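PDB 4Z6M: homoprotocatechuate 2,3-dioxygenase from Brevibacterium fuscum, which probably catalyses the iron(II)-dependent, extradiol ring-opening of homoprotocatechuate by molecular oxygen, using a facial triad of two histidines and one carboxylate. Local coordinates for residues A[30-35]-A[41-46]; A[62-67]-A[215-220]. The protein carries 1 engineered substitution. All coordinates share one frame; numbering follows the deposited sequence. Where two conformers were deposited one is given.

Both contacts involve the sheet that carries strands 42-46, 50-54 and 64-68. Interaction 1 fastens helix 28-38 to edge strand 42-46; interaction 2 sets strand 64-68 against strand 211-218 of the second sheet. Their centres are about 10 Å apart and they share one apolar core: Tyr35 CE1 lies 3.6 Å from Leu64 CD2, Tyr35 CD2 lies 3.6 Å from Leu66 CD1, and Leu41 CD2 lies 4.1 Å from Phe217 CE2. Interaction 2 reaches toward the metal site: the Phe217 side chain is about 10 Å from the iron held by His155, His214 and Glu267; His214 directly precedes segment 215-220.

Interaction 1. Residues A[30-35]-A[41-46]; sequences KSRNFY and LHVSYE
Leu41 meets the helix through both backbone and side chain. Its N donates to Tyr35 O at 3.0 Å as the chain leaves helix 28-38 and turns into the edge strand. Its side chain runs alongside that of Tyr35, both pointing the same way, with the two CD1 atoms 4.0 Å apart. The Tyr35 ring continues onto Leu23 and Leu53 of the sheet, and its hydroxyl hydrogen-bonds Asp260. Val43 adds a small van der Waals contact, its CG2 lying obliquely to the guanidinium of Arg32, 3.9 Å from NH2. Glu46 then closes the outer end with a side-on, bidentate salt bridge: Arg32 NE reaches OE1 of Glu46 at 2.8 Å (163° at the hydrogen), and Arg32 NH2 reaches OE2 of Glu46 at 2.9 Å. The two flat groups are nearly coplanar, 7° apart, and both oxygens are approached from their syn sides. Arg32 swings its chain away from the backbone N (chi1 -165°) and extends to NE, meeting the Glu46 chain at about a right angle. Two paired bonds limit rotation of carboxylate and guanidinium alike, and the opposite charges would probably favour the ionised form of Glu46.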
# COMPACT_ATOMS: atom_id res chain seq x y z
N LYS A 30 22.72 15.26 17.68
CA LYS A 30 21.30 15.52 17.53
C LYS A 30 20.91 15.31 16.07
O LYS A 30 19.86 14.72 15.76
CB LYS A 30 20.94 16.94 17.99
CG LYS A 30 20.94 17.09 19.51
CD LYS A 30 20.41 18.45 19.91
CE LYS A 30 19.72 18.44 21.26
NZ LYS A 30 19.04 19.76 21.49
N SER A 31 21.75 15.78 15.15
CA SER A 31 21.49 15.55 13.73
C SER A 31 21.53 14.07 13.37
O SER A 31 20.68 13.58 12.62
CB SER A 31 22.46 16.35 12.88
OG SER A 31 22.29 17.73 13.15
N ARG A 32 22.47 13.32 13.95
CA ARG A 32 22.51 11.87 13.74
C ARG A 32 21.23 11.21 14.20
O ARG A 32 20.69 10.33 13.52
CB ARG A 32 23.70 11.25 14.49
CG ARG A 32 24.00 9.82 14.02
CD ARG A 32 25.07 9.16 14.88
NE ARG A 32 25.56 7.90 14.32
CZ ARG A 32 24.88 6.76 14.35
NH1 ARG A 32 23.70 6.69 14.95
NH2 ARG A 32 25.42 5.67 13.82
N ASN A 33 20.72 11.61 15.36
CA ASN A 33 19.50 11.02 15.87
C ASN A 33 18.34 11.22 14.88
O ASN A 33 17.51 10.32 14.68
CB ASN A 33 19.16 11.58 17.25
CG ASN A 33 17.86 11.05 17.80
OD1 ASN A 33 16.86 11.77 17.84
ND2 ASN A 33 17.85 9.79 18.23
N PHE A 34 18.28 12.39 14.26
CA PHE A 34 17.21 12.67 13.30
C PHE A 34 17.40 11.83 12.03
O PHE A 34 16.48 11.13 11.59
CB PHE A 34 17.20 14.16 12.97
CG PHE A 34 16.09 14.59 12.03
CD1 PHE A 34 14.80 14.77 12.51
CD2 PHE A 34 16.34 14.83 10.68
CE1 PHE A 34 13.78 15.19 11.66
CE2 PHE A 34 15.32 15.25 9.84
CZ PHE A 34 14.05 15.43 10.33
N TYR A 35 18.57 11.93 11.40
CA TYR A 35 18.73 11.32 10.10
C TYR A 35 18.90 9.80 10.12
O TYR A 35 18.49 9.12 9.17
CB TYR A 35 19.90 11.94 9.34
CG TYR A 35 19.61 13.36 8.89
CD1 TYR A 35 18.85 13.60 7.75
CD2 TYR A 35 20.09 14.46 9.57
CE1 TYR A 35 18.57 14.88 7.32
CE2 TYR A 35 19.82 15.75 9.14
CZ TYR A 35 19.06 15.96 8.02
OH TYR A 35 18.75 17.20 7.56
N LEU A 41 18.34 6.63 7.50
CA LEU A 41 19.38 6.66 6.49
C LEU A 41 20.58 5.81 6.94
O LEU A 41 20.76 5.57 8.14
CB LEU A 41 19.83 8.09 6.19
CG LEU A 41 18.83 8.88 5.32
CD1 LEU A 41 19.14 10.37 5.40
CD2 LEU A 41 18.82 8.43 3.86
N HIS A 42 21.35 5.33 5.97
CA HIS A 42 22.41 4.36 6.22
C HIS A 42 23.77 5.04 6.29
O HIS A 42 24.10 5.84 5.43
CB HIS A 42 22.39 3.32 5.09
CG HIS A 42 21.08 2.61 5.05
ND1 HIS A 42 20.80 1.58 5.92
CD2 HIS A 42 19.93 2.90 4.41
CE1 HIS A 42 19.55 1.20 5.74
NE2 HIS A 42 18.99 1.99 4.84
N VAL A 43 24.55 4.70 7.31
CA VAL A 43 25.86 5.33 7.53
C VAL A 43 26.91 4.68 6.65
O VAL A 43 27.18 3.48 6.75
CB VAL A 43 26.28 5.28 9.01
CG1 VAL A 43 27.63 5.95 9.20
CG2 VAL A 43 25.24 5.95 9.90
N SER A 44 27.52 5.49 5.79
CA SER A 44 28.66 5.06 4.99
C SER A 44 29.97 5.26 5.73
O SER A 44 30.92 4.53 5.49
CB SER A 44 28.71 5.84 3.67
OG SER A 44 27.51 5.61 2.93
N TYR A 45 30.02 6.30 6.55
CA TYR A 45 31.24 6.66 7.28
C TYR A 45 30.86 7.69 8.32
O TYR A 45 30.02 8.55 8.05
CB TYR A 45 32.30 7.29 6.35
CG TYR A 45 33.59 7.52 7.11
CD1 TYR A 45 34.40 6.44 7.45
CD2 TYR A 45 33.95 8.78 7.59
CE1 TYR A 45 35.55 6.62 8.18
CE2 TYR A 45 35.11 8.96 8.31
CZ TYR A 45 35.91 7.88 8.61
OH TYR A 45 37.06 8.06 9.33
N GLU A 46 31.47 7.64 9.50
CA GLU A 46 31.31 8.74 10.45
C GLU A 46 32.54 8.88 11.33
O GLU A 46 33.26 7.93 11.58
CB GLU A 46 30.04 8.59 11.30
CG GLU A 46 29.99 7.37 12.17
CD GLU A 46 28.69 7.25 12.95
OE1 GLU A 46 28.17 8.29 13.43
OE2 GLU A 46 28.19 6.11 13.08

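Interaction 2. Residues A[62-67]-A[215-220]; sequences HNLVLT and VAFSTH
Asn63 and Leu64 meet the ring of Phe217 where two glyoxalase-family beta modules of one chain face each other, a tandem build familiar from extradiol dioxygenases. Strand 64-68 belongs to one mixed sheet and strand 211-218 to the other; no hydrogen bond joins the two segments, and even the nearest alpha carbons, Leu64 CA and Val215 CA, are 9.3 Å apart. The gap is bridged by side chains. Asn63 comes first, in a classic beta bulge that it forms with Leu64 opposite Leu53 of strand 50-54. What it offers the phenyl group is its methylene: CB of Asn63 lies 4.1 Å from CE2 of Phe217, at the ring edge and close to its plane. The amide beyond it is engaged with other residues, OD1 bonding to the hydroxyl of Ser55 and ND2 to Glu58 and the carbonyl of Ala19, so a buried polar group is satisfied beside an apolar contact. At Leu64 the CB again approaches the rim near the ring plane. Neighbouring residues widen the seam: Val215 packs on Ala21 and Leu153, Leu153 also touches Asn63, and Phe217 itself rests against Leu150. The aromatic side chain thus enters the interface end-on rather than lying flat against the opposing strand. Its CG is turned anti to the carbonyl carbon (chi1 -71°), and the ring reaches across from strand 211-218 with its far edge leading. At that edge, CZ of Phe217 stands 4.4 Å from CB of Leu64.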
# COMPACT_ATOMS: atom_id res chain seq x y z
N HIS A 62 27.71 8.37 -0.88
CA HIS A 62 26.75 9.01 -0.00
C HIS A 62 25.80 9.90 -0.80
O HIS A 62 26.09 10.30 -1.93
CB HIS A 62 27.45 9.85 1.05
CG HIS A 62 28.38 10.86 0.46
ND1 HIS A 62 29.74 10.67 0.38
CD2 HIS A 62 28.14 12.07 -0.10
CE1 HIS A 62 30.29 11.70 -0.21
NE2 HIS A 62 29.34 12.57 -0.52
N ASN A 63 24.68 10.20 -0.16
CA ASN A 63 23.71 11.19 -0.64
C ASN A 63 23.63 12.42 0.27
O ASN A 63 23.00 13.43 -0.11
CB ASN A 63 22.32 10.60 -0.73
CG ASN A 63 22.21 9.46 -1.72
OD1 ASN A 63 21.77 8.36 -1.35
ND2 ASN A 63 22.61 9.70 -2.96
N LEU A 64 24.21 12.34 1.47
CA LEU A 64 24.09 13.42 2.43
C LEU A 64 25.33 13.38 3.31
O LEU A 64 25.67 12.34 3.86
CB LEU A 64 22.82 13.27 3.26
CG LEU A 64 22.46 14.39 4.22
CD1 LEU A 64 22.18 15.69 3.48
CD2 LEU A 64 21.24 14.00 5.04
N VAL A 65 26.01 14.52 3.43
CA VAL A 65 27.12 14.69 4.36
C VAL A 65 26.68 15.71 5.39
O VAL A 65 26.32 16.84 5.05
CB VAL A 65 28.41 15.16 3.67
CG1 VAL A 65 29.56 15.20 4.68
CG2 VAL A 65 28.75 14.24 2.52
N LEU A 66 26.71 15.32 6.66
CA LEU A 66 26.46 16.24 7.77
C LEU A 66 27.82 16.63 8.33
O LEU A 66 28.59 15.77 8.76
CB LEU A 66 25.62 15.58 8.86
CG LEU A 66 24.33 14.90 8.40
CD1 LEU A 66 23.67 14.21 9.59
CD2 LEU A 66 23.41 15.89 7.70
N THR A 67 28.12 17.93 8.31
CA THR A 67 29.42 18.45 8.75
C THR A 67 29.18 19.37 9.93
O THR A 67 28.43 20.32 9.82
CB THR A 67 30.13 19.18 7.59
OG1 THR A 67 30.44 18.25 6.55
CG2 THR A 67 31.41 19.86 8.06
N VAL A 215 16.04 19.53 0.63
CA VAL A 215 16.55 18.35 -0.06
C VAL A 215 15.44 17.32 0.02
O VAL A 215 14.82 17.16 1.07
CB VAL A 215 17.81 17.83 0.68
CG1 VAL A 215 18.35 16.58 0.01
CG2 VAL A 215 18.87 18.91 0.76
N ALA A 216 15.22 16.60 -1.08
CA ALA A 216 14.15 15.61 -1.16
C ALA A 216 14.68 14.20 -1.37
O ALA A 216 15.52 13.98 -2.25
CB ALA A 216 13.21 15.94 -2.31
N PHE A 217 14.12 13.28 -0.57
CA PHE A 217 14.36 11.85 -0.72
C PHE A 217 13.07 11.15 -1.12
O PHE A 217 12.00 11.55 -0.71
CB PHE A 217 14.85 11.25 0.59
CG PHE A 217 16.24 11.66 0.96
CD1 PHE A 217 16.45 12.81 1.72
CD2 PHE A 217 17.33 10.89 0.56
CE1 PHE A 217 17.73 13.19 2.05
CE2 PHE A 217 18.61 11.28 0.90
CZ PHE A 217 18.80 12.43 1.64
N SER A 218 13.21 10.08 -1.90
CA SER A 218 12.09 9.25 -2.34
C SER A 218 11.82 8.09 -1.39
O SER A 218 12.73 7.60 -0.73
CB SER A 218 12.36 8.63 -3.72
OG SER A 218 12.65 9.60 -4.70
N THR A 219 10.57 7.63 -1.37
CA THR A 219 10.22 6.31 -0.86
C THR A 219 9.66 5.47 -2.02
O THR A 219 9.37 5.98 -3.10
CB THR A 219 9.11 6.40 0.21
OG1 THR A 219 7.95 7.01 -0.37
CG2 THR A 219 9.58 7.18 1.43
N HIS A 220 9.47 4.18 -1.77
CA HIS A 220 8.81 3.32 -2.73
C HIS A 220 7.33 3.64 -2.86
O HIS A 220 6.81 3.74 -3.98
CB HIS A 220 8.97 1.84 -2.32
CG HIS A 220 10.34 1.30 -2.56
ND1 HIS A 220 11.01 0.57 -1.60
CD2 HIS A 220 11.15 1.37 -3.64
CE1 HIS A 220 12.18 0.21 -2.08
NE2 HIS A 220 12.29 0.68 -3.31